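Local coordinates for protein CBIX (Paracoccus pantotrophus, PDB 4CCS) that probably inserts ferrous iron into sirohydrochlorin, as the terminal chelatase of siroheme biosynthesis in a denitrifying bacterium, at residues P32-P35 against Q36-V39; A42-M46 against P47-D51; L180-T183 against Q184-V188; G210-P213 against Q214-A217. One frame throughout, in Å; residues are numbered along the deposited sequence. Where two conformers were deposited one is given.

Contact 1 (P32-P35 against Q36-V39)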
loop_
_atom_site.group_PDB
_atom_site.type_symbol
_atom_site.label_atom_id
_atom_site.label_comp_id
_atom_site.label_asym_id
_atom_site.label_seq_id
_atom_site.Cartn_x
_atom_site.Cartn_y
_atom_site.Cartn_z
ATOM N N PRO A 32 -18.251 -0.817 8.749
ATOM C CA PRO A 32 -18.935 -0.080 9.840
ATOM C C PRO A 32 -18.570 1.408 9.969
ATOM O O PRO A 32 -19.244 2.142 10.700
ATOM C CB PRO A 32 -18.562 -0.864 11.096
ATOM C CG PRO A 32 -17.283 -1.531 10.765
ATOM C CD PRO A 32 -17.379 -1.870 9.313
ATOM N N LEU A 33 -17.537 1.855 9.225
ATOM C CA LEU A 33 -17.052 3.230 9.228
ATOM C C LEU A 33 -17.656 4.092 8.113
ATOM O O LEU A 33 -17.472 5.308 8.136
ATOM C CB LEU A 33 -15.503 3.256 9.200
ATOM C CG LEU A 33 -14.773 2.355 10.207
ATOM C CD1 LEU A 33 -13.285 2.374 9.967
ATOM C CD2 LEU A 33 -15.073 2.750 11.652
ATOM N N VAL A 34 -18.365 3.473 7.134
ATOM C CA VAL A 34 -19.042 4.162 6.019
ATOM C C VAL A 34 -20.509 3.641 5.941
ATOM O O VAL A 34 -20.843 2.947 4.978
ATOM C CB VAL A 34 -18.323 4.015 4.641
ATOM C CG1 VAL A 34 -18.825 5.045 3.630
ATOM C CG2 VAL A 34 -16.816 4.092 4.771
ATOM N N PRO A 35 -21.385 3.971 6.939
ATOM C CA PRO A 35 -22.768 3.463 6.929
ATOM C C PRO A 35 -23.606 3.828 5.698
ATOM O O PRO A 35 -24.492 3.060 5.331
ATOM C CB PRO A 35 -23.372 4.028 8.224
ATOM C CG PRO A 35 -22.210 4.329 9.094
ATOM C CD PRO A 35 -21.152 4.804 8.141
ATOM N N GLN A 36 -23.306 4.960 5.037
ATOM C CA GLN A 36 -24.026 5.416 3.845
ATOM C C GLN A 36 -23.685 4.611 2.564
ATOM O O GLN A 36 -24.255 4.871 1.503
ATOM C CB GLN A 36 -23.837 6.934 3.627
ATOM C CG GLN A 36 -22.385 7.380 3.396
ATOM C CD GLN A 36 -21.644 7.783 4.659
ATOM O OE1 GLN A 36 -21.449 6.987 5.586
ATOM N NE2 GLN A 36 -21.139 9.013 4.695
ATOM N N ALA A 37 -22.777 3.633 2.667
ATOM C CA ALA A 37 -22.371 2.820 1.522
ATOM C C ALA A 37 -22.335 1.315 1.808
ATOM O O ALA A 37 -22.236 0.910 2.965
ATOM C CB ALA A 37 -20.995 3.280 1.038
ATOM N N CYS A 38 -22.404 0.503 0.731
ATOM C CA CYS A 38 -22.307 -0.960 0.760
ATOM C C CYS A 38 -20.882 -1.262 0.283
ATOM O O CYS A 38 -20.624 -1.141 -0.915
ATOM C CB CYS A 38 -23.341 -1.583 -0.174
ATOM S SG CYS A 38 -25.054 -1.113 0.184
ATOM N N VAL A 39 -19.974 -1.590 1.197
ATOM C CA VAL A 39 -18.552 -1.832 0.916
ATOM C C VAL A 39 -18.218 -3.308 0.806
ATOM O O VAL A 39 -18.475 -4.067 1.735
ATOM C CB VAL A 39 -17.654 -1.136 1.981
ATOM C CG1 VAL A 39 -16.169 -1.186 1.583
ATOM C CG2 VAL A 39 -18.099 0.309 2.221
#
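Val34 and Ala37 close a type I beta turn with Pro35 and Gln36 at its corners. The turn leads from the loop after helix 16-30 into strand 38-43. Its backbone bond runs from Ala37 N to Val34 O, 3.1 Å long and fairly straight at 158°.

Gln36 folds back over the turn. Its CG stands between the backbone N and the carbonyl carbon (chi1 61°), and the chain bends again at chi2. This brings OE1 back to Pro35 CD, at 3.4 Å. The same oxygen lies 3.8 Å from Val34 CG1, where the two side chains cross at about a right angle. OE1 makes no hydrogen bond to Pro35, whose N carries no hydrogen.

Val34 is the buried member. Its CG1 also meets Ala37 CB at 3.8 Å, and its CB lies 4.4 Å from Val39 CG2. Ala220 and Ile223 of helix 215-226 also touch the Val34 side chain. Pro35 lies on the exposed side.

The chemistry is therefore divided. One backbone hydrogen bond closes the turn, and Val34 CG1 and CB add apolar contacts. The amide of Gln36 contributes van der Waals contact across the turn, not a polar link.

Contact 2 (A42-M46 against P47-D51)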
loop_
_atom_site.group_PDB
_atom_site.type_symbol
_atom_site.label_atom_id
_atom_site.label_comp_id
_atom_site.label_asym_id
_atom_site.label_seq_id
_atom_site.Cartn_x
_atom_site.Cartn_y
_atom_site.Cartn_z
ATOM N N ALA A 42 -12.471 -7.120 -3.402
ATOM C CA ALA A 42 -12.164 -7.992 -4.538
ATOM C C ALA A 42 -10.686 -7.982 -4.886
ATOM O O ALA A 42 -10.013 -6.953 -4.768
ATOM C CB ALA A 42 -12.974 -7.560 -5.764
ATOM N N THR A 43 -10.191 -9.134 -5.349
ATOM C CA THR A 43 -8.834 -9.250 -5.868
ATOM C C THR A 43 -8.957 -9.518 -7.346
ATOM O O THR A 43 -9.780 -10.348 -7.749
ATOM C CB THR A 43 -7.987 -10.319 -5.165
ATOM O OG1 THR A 43 -6.737 -10.374 -5.869
ATOM C CG2 THR A 43 -8.641 -11.711 -5.166
ATOM N N LEU A 44 -8.128 -8.843 -8.155
ATOM C CA LEU A 44 -8.118 -9.049 -9.600
ATOM C C LEU A 44 -7.588 -10.449 -9.977
ATOM O O LEU A 44 -7.685 -10.833 -11.144
ATOM C CB LEU A 44 -7.375 -7.912 -10.330
ATOM C CG LEU A 44 -8.012 -6.511 -10.192
ATOM C CD1 LEU A 44 -7.162 -5.458 -10.862
ATOM C CD2 LEU A 44 -9.453 -6.478 -10.732
ATOM N N ALA A 45 -7.081 -11.234 -8.983
ATOM C CA ALA A 45 -6.640 -12.628 -9.245
ATOM C C ALA A 45 -7.877 -13.546 -9.376
ATOM O O ALA A 45 -7.771 -14.662 -9.886
ATOM C CB ALA A 45 -5.736 -13.132 -8.116
ATOM N N MET A 46 -9.049 -13.075 -8.904
ATOM C CA MET A 46 -10.281 -13.845 -8.927
ATOM C C MET A 46 -11.044 -13.556 -10.218
ATOM O O MET A 46 -11.302 -12.376 -10.505
ATOM C CB MET A 46 -11.122 -13.524 -7.664
ATOM C CG MET A 46 -12.293 -14.461 -7.428
ATOM S SD MET A 46 -11.809 -16.187 -7.174
ATOM C CE MET A 46 -11.401 -16.193 -5.434
ATOM N N PRO A 47 -11.387 -14.608 -11.030
ATOM C CA PRO A 47 -12.180 -14.338 -12.237
ATOM C C PRO A 47 -13.553 -13.811 -11.788
ATOM O O PRO A 47 -14.079 -14.242 -10.749
ATOM C CB PRO A 47 -12.281 -15.706 -12.948
ATOM C CG PRO A 47 -11.697 -16.699 -12.017
ATOM C CD PRO A 47 -10.798 -15.962 -11.073
ATOM N N GLY A 48 -14.081 -12.826 -12.519
ATOM C CA GLY A 48 -15.378 -12.223 -12.187
ATOM C C GLY A 48 -15.309 -11.282 -10.977
ATOM O O GLY A 48 -16.346 -11.002 -10.375
ATOM N N ALA A 49 -14.094 -10.789 -10.630
ATOM C CA ALA A 49 -13.839 -9.872 -9.498
ATOM C C ALA A 49 -14.723 -8.627 -9.544
ATOM O O ALA A 49 -15.280 -8.228 -8.521
ATOM C CB ALA A 49 -12.372 -9.446 -9.492
ATOM N N LEU A 50 -14.846 -8.035 -10.745
ATOM C CA LEU A 50 -15.566 -6.796 -11.022
ATOM C C LEU A 50 -17.002 -6.943 -11.525
ATOM O O LEU A 50 -17.617 -5.915 -11.838
ATOM C CB LEU A 50 -14.765 -5.954 -12.034
ATOM C CG LEU A 50 -13.330 -5.571 -11.655
ATOM C CD1 LEU A 50 -12.592 -5.035 -12.854
ATOM C CD2 LEU A 50 -13.294 -4.586 -10.503
ATOM N N ASP A 51 -17.560 -8.169 -11.614
ATOM C CA ASP A 51 -18.919 -8.237 -12.160
ATOM C C ASP A 51 -20.014 -7.811 -11.140
ATOM O O ASP A 51 -21.160 -7.627 -11.548
ATOM C CB ASP A 51 -19.244 -9.572 -12.864
ATOM C CG ASP A 51 -18.924 -10.864 -12.151
ATOM O OD1 ASP A 51 -19.154 -10.938 -10.922
ATOM O OD2 ASP A 51 -18.577 -11.844 -12.840
#
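Ala49 CB rests against two backbone oxygens, and this is the tight part of the contact. It lies 3.3 Å from Thr43 O and equally close to Met46 O. Ala42 CB approaches Ala49 CB at 4.2 Å from the end of strand 38-43. Leu44 reaches in with CD2, which meets Leu50 CD1 at 4.1 Å. Both leucines have CG anti to the carbonyl carbon, and both also touch Val8 of strand 4-9 and Arg77 of helix 68-80.

Successive beta turns shape the chain here. The first, type I from Thr43 to Met46, also carries an ST turn: Thr43 OG1 accepts from Ala45 N at 3.2 Å, nearly straight at 170°. The second, type II from Met46 to Ala49, is closed by a weak bond from Ala49 N to Met46 O. Gly48 has positive phi there, a conformation that favours glycine.

The looser side is formed by Met46 and the exposed Pro47. Met46 CG is anti to the backbone N (chi1 -168°), and the bent chain sets SD 4.0 Å from Pro47 CD. The end of the side chain leads away from the turn, and Met46 also touches Gln20 of helix 16-30. With an alanine here the thioether is gone, which is likely to uncover Pro47 CD and leave Gln20 without this neighbour.

Ala49 O is buried with no polar partner in the model. The contact thus leans on apolar packing and local turn bonds, with one carbonyl left unsatisfied.

Contact 3 (L180-T183 against Q184-V188)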
loop_
_atom_site.group_PDB
_atom_site.type_symbol
_atom_site.label_atom_id
_atom_site.label_comp_id
_atom_site.label_asym_id
_atom_site.label_seq_id
_atom_site.Cartn_x
_atom_site.Cartn_y
_atom_site.Cartn_z
ATOM N N LEU A 180 6.488 -0.475 2.200
ATOM C CA LEU A 180 5.418 0.329 1.657
ATOM C C LEU A 180 4.642 -0.497 0.634
ATOM O O LEU A 180 4.806 -0.325 -0.571
ATOM C CB LEU A 180 6.004 1.645 1.099
ATOM C CG LEU A 180 5.020 2.777 0.864
ATOM C CD1 LEU A 180 4.633 3.428 2.187
ATOM C CD2 LEU A 180 5.634 3.814 -0.088
ATOM N N PHE A 181 3.830 -1.456 1.153
ATOM C CA PHE A 181 2.998 -2.378 0.373
ATOM C C PHE A 181 1.549 -2.307 0.885
ATOM O O PHE A 181 1.321 -2.291 2.099
ATOM C CB PHE A 181 3.531 -3.819 0.491
ATOM C CG PHE A 181 4.840 -4.063 -0.232
ATOM C CD1 PHE A 181 6.053 -3.685 0.339
ATOM C CD2 PHE A 181 4.854 -4.635 -1.500
ATOM C CE1 PHE A 181 7.262 -3.877 -0.346
ATOM C CE2 PHE A 181 6.067 -4.862 -2.171
ATOM C CZ PHE A 181 7.258 -4.481 -1.590
ATOM N N ALA A 182 0.588 -2.305 -0.047
ATOM C CA ALA A 182 -0.837 -2.219 0.268
ATOM C C ALA A 182 -1.439 -3.551 0.713
ATOM O O ALA A 182 -2.433 -3.540 1.436
ATOM C CB ALA A 182 -1.599 -1.678 -0.931
ATOM N N THR A 183 -0.873 -4.698 0.259
ATOM C CA THR A 183 -1.395 -6.026 0.628
ATOM C C THR A 183 -0.290 -6.964 1.027
ATOM O O THR A 183 0.846 -6.808 0.563
ATOM C CB THR A 183 -2.211 -6.679 -0.519
ATOM O OG1 THR A 183 -1.339 -7.104 -1.578
ATOM C CG2 THR A 183 -3.336 -5.788 -1.054
ATOM N N GLN A 184 -0.631 -7.964 1.857
ATOM C CA GLN A 184 0.322 -8.994 2.268
ATOM C C GLN A 184 0.762 -9.833 1.056
ATOM O O GLN A 184 1.948 -10.132 0.948
ATOM C CB GLN A 184 -0.241 -9.887 3.405
ATOM C CG GLN A 184 0.769 -10.935 3.939
ATOM C CD GLN A 184 1.897 -10.317 4.756
ATOM O OE1 GLN A 184 2.888 -9.810 4.224
ATOM N NE2 GLN A 184 1.783 -10.343 6.076
ATOM N N ALA A 185 -0.163 -10.156 0.121
ATOM C CA ALA A 185 0.171 -10.975 -1.064
ATOM C C ALA A 185 1.264 -10.309 -1.911
ATOM O O ALA A 185 2.249 -10.963 -2.251
ATOM C CB ALA A 185 -1.073 -11.261 -1.901
ATOM N N GLU A 186 1.149 -8.985 -2.162
ATOM C CA GLU A 186 2.178 -8.264 -2.921
ATOM C C GLU A 186 3.492 -8.189 -2.155
ATOM O O GLU A 186 4.556 -8.345 -2.758
ATOM C CB GLU A 186 1.699 -6.876 -3.329
ATOM C CG GLU A 186 0.560 -6.945 -4.329
ATOM C CD GLU A 186 -0.152 -5.624 -4.465
ATOM O OE1 GLU A 186 -0.845 -5.193 -3.514
ATOM O OE2 GLU A 186 0.016 -4.999 -5.528
ATOM N N HIS A 187 3.421 -7.982 -0.831
ATOM C CA HIS A 187 4.597 -7.918 0.035
ATOM C C HIS A 187 5.385 -9.249 -0.002
ATOM O O HIS A 187 6.584 -9.230 -0.267
ATOM C CB HIS A 187 4.192 -7.587 1.480
ATOM C CG HIS A 187 5.325 -7.643 2.467
ATOM N ND1 HIS A 187 5.291 -8.497 3.565
ATOM C CD2 HIS A 187 6.492 -6.953 2.487
ATOM C CE1 HIS A 187 6.426 -8.285 4.219
ATOM N NE2 HIS A 187 7.180 -7.365 3.610
ATOM N N VAL A 188 4.708 -10.385 0.264
ATOM C CA VAL A 188 5.327 -11.728 0.311
ATOM C C VAL A 188 6.017 -12.073 -1.018
ATOM O O VAL A 188 7.155 -12.548 -0.999
ATOM C CB VAL A 188 4.299 -12.808 0.780
ATOM C CG1 VAL A 188 4.832 -14.233 0.589
ATOM C CG2 VAL A 188 3.909 -12.583 2.246
HETATM O O HOH W 1 1.341 -3.216 -2.609
#
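Thr183 is the N-cap of helix 184-189, which follows the loop after strand 175-179, and Glu186 meets it from the first turn. Thr183 OG1 stands between its backbone N and carbonyl carbon (chi1 72°). It accepts from Glu186 N at 3.2 Å, with the N-H pointing well at it (165°). The same hydroxyl donates to Glu186 OE1 at 2.8 Å, where OE1 offers its anti lone pair. The two side chains cross obliquely. A valine in place of Thr183 would probably leave Glu186 N uncapped and its carboxylate without this donor.

Water 1 ties the loop to the same oxygen: it accepts from Ala182 N and donates weakly to Glu186 OE1. Glu186 also touches His10, in the other half of the chain.

Phe181 and His187 cross at about a right angle. The His187 ring turns its edge toward the Phe181 face, T-shaped, with planes at 63° and CD2 3.9 Å from Phe181 CD1. His187 CA also lies over the Phe181 face, a CH-pi contact 4.0 Å from the ring centroid. The backbone bond from His187 N to Thr183 O also holds the residue.

Gln184 bends at chi2 and fixes the rotation of the imidazole. His187 ND1 donates to Gln184 OE1 at 2.8 Å, the oxygen lying in the ring plane and the bond nearly in line with its C=O.

Contact 4 (G210-P213 against Q214-A217)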
loop_
_atom_site.group_PDB
_atom_site.type_symbol
_atom_site.label_atom_id
_atom_site.label_comp_id
_atom_site.label_asym_id
_atom_site.label_seq_id
_atom_site.Cartn_x
_atom_site.Cartn_y
_atom_site.Cartn_z
ATOM N N GLY A 210 -0.034 -1.706 4.636
ATOM C CA GLY A 210 -1.426 -2.083 4.326
ATOM C C GLY A 210 -2.129 -2.885 5.440
ATOM O O GLY A 210 -3.365 -2.932 5.461
ATOM N N LEU A 211 -1.367 -3.494 6.357
ATOM C CA LEU A 211 -1.926 -4.294 7.464
ATOM C C LEU A 211 -2.126 -3.497 8.756
ATOM O O LEU A 211 -2.613 -4.062 9.741
ATOM C CB LEU A 211 -1.072 -5.539 7.757
ATOM C CG LEU A 211 -0.877 -6.553 6.616
ATOM C CD1 LEU A 211 0.017 -7.694 7.074
ATOM C CD2 LEU A 211 -2.214 -7.097 6.095
ATOM N N ALA A 212 -1.760 -2.201 8.759
ATOM C CA ALA A 212 -1.865 -1.361 9.959
ATOM C C ALA A 212 -3.304 -1.221 10.471
ATOM O O ALA A 212 -4.227 -1.194 9.664
ATOM C CB ALA A 212 -1.250 0.011 9.711
ATOM N N PRO A 213 -3.501 -1.082 11.808
ATOM C CA PRO A 213 -4.871 -0.961 12.344
ATOM C C PRO A 213 -5.634 0.265 11.869
ATOM O O PRO A 213 -6.862 0.219 11.790
ATOM C CB PRO A 213 -4.690 -0.982 13.873
ATOM C CG PRO A 213 -3.236 -0.946 14.140
ATOM C CD PRO A 213 -2.511 -1.340 12.877
ATOM N N GLN A 214 -4.924 1.349 11.490
ATOM C CA GLN A 214 -5.592 2.580 11.048
ATOM C C GLN A 214 -5.964 2.597 9.566
ATOM O O GLN A 214 -6.582 3.560 9.133
ATOM C CB GLN A 214 -4.763 3.831 11.392
ATOM C CG GLN A 214 -4.430 3.975 12.870
ATOM C CD GLN A 214 -3.212 3.195 13.327
ATOM O OE1 GLN A 214 -2.595 2.427 12.575
ATOM N NE2 GLN A 214 -2.864 3.323 14.599
ATOM N N VAL A 215 -5.574 1.563 8.779
ATOM C CA VAL A 215 -5.883 1.542 7.346
ATOM C C VAL A 215 -7.414 1.570 7.070
ATOM O O VAL A 215 -7.818 2.378 6.243
ATOM C CB VAL A 215 -5.152 0.395 6.584
ATOM C CG1 VAL A 215 -5.704 0.228 5.166
ATOM C CG2 VAL A 215 -3.643 0.639 6.557
ATOM N N PRO A 216 -8.261 0.734 7.735
ATOM C CA PRO A 216 -9.709 0.821 7.450
ATOM C C PRO A 216 -10.295 2.243 7.611
ATOM O O PRO A 216 -11.021 2.687 6.734
ATOM C CB PRO A 216 -10.329 -0.189 8.418
ATOM C CG PRO A 216 -9.247 -1.192 8.631
ATOM C CD PRO A 216 -7.976 -0.389 8.652
ATOM N N ALA A 217 -9.905 2.977 8.673
ATOM C CA ALA A 217 -10.383 4.354 8.911
ATOM C C ALA A 217 -9.898 5.307 7.830
ATOM O O ALA A 217 -10.674 6.128 7.350
ATOM C CB ALA A 217 -9.946 4.835 10.289
HETATM O O HOH W 2 -9.185 1.647 11.308
#
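Gln214 lies beside Pro213, the two side chains pointing the same way. Its CB touches Pro213 C at 3.7 Å. CG is anti to the carbonyl carbon (chi1 -57°) and lies 4.0 Å from Pro213 C. The chain then bends at chi2 (84°), so CD stays near the same backbone carbon instead of running outward. OE1 ends beside the proline ring, 3.8 Å from Pro213 CG. It also lies 4.0 Å from Ala212 CB. Both are van der Waals contacts to carbon; the nearby Pro213 N has no hydrogen to offer.

The backbone beneath is a type I beta turn from Ala212 to Val215. Val215 N donates to Ala212 O at 3.2 Å. Val215 CG2 packs against Ala212 CB and also comes near Gly210 O.

Pro216 lies in the first turn of the helix, and its CD sits close to Pro213 O. Water 2 bridges the next step. It donates to Pro213 O at 2.8 Å and accepts from Ala217 N at 3.0 Å, linking the two groups in place of a direct bond.

The turn joins the loop after strand 204-205 to helix 215-226. Ala212, Gln214 and Val215 pack on Leu101 of helix 98-113, while Pro216 turns to Arg29 and Val30 of helix 16-30. The contact thus lies between helix 98-113 and helix 16-30.

In the fold
The chain has two halves, each with a four-stranded parallel sheet. Contacts 1 and 2 sit at the two ends of strand 38-43 in the first, their centres 21 Å apart. Contacts 3 and 4 belong to the second, their centres 13 Å apart, and are joined by a probable hydrogen bond from Gly210 N to Phe181 O, 2.9 Å. Contact 4 also reaches contact 1: Leu33 CD1 lies 3.7 Å from Ala217 CA, so helix 215-226 meets the first half. Contacts 2 and 3 approach within about 7 Å at their nearest atoms without touching. Bound D-malate and sodium each lie about 11 Å from the Gln214 side chain.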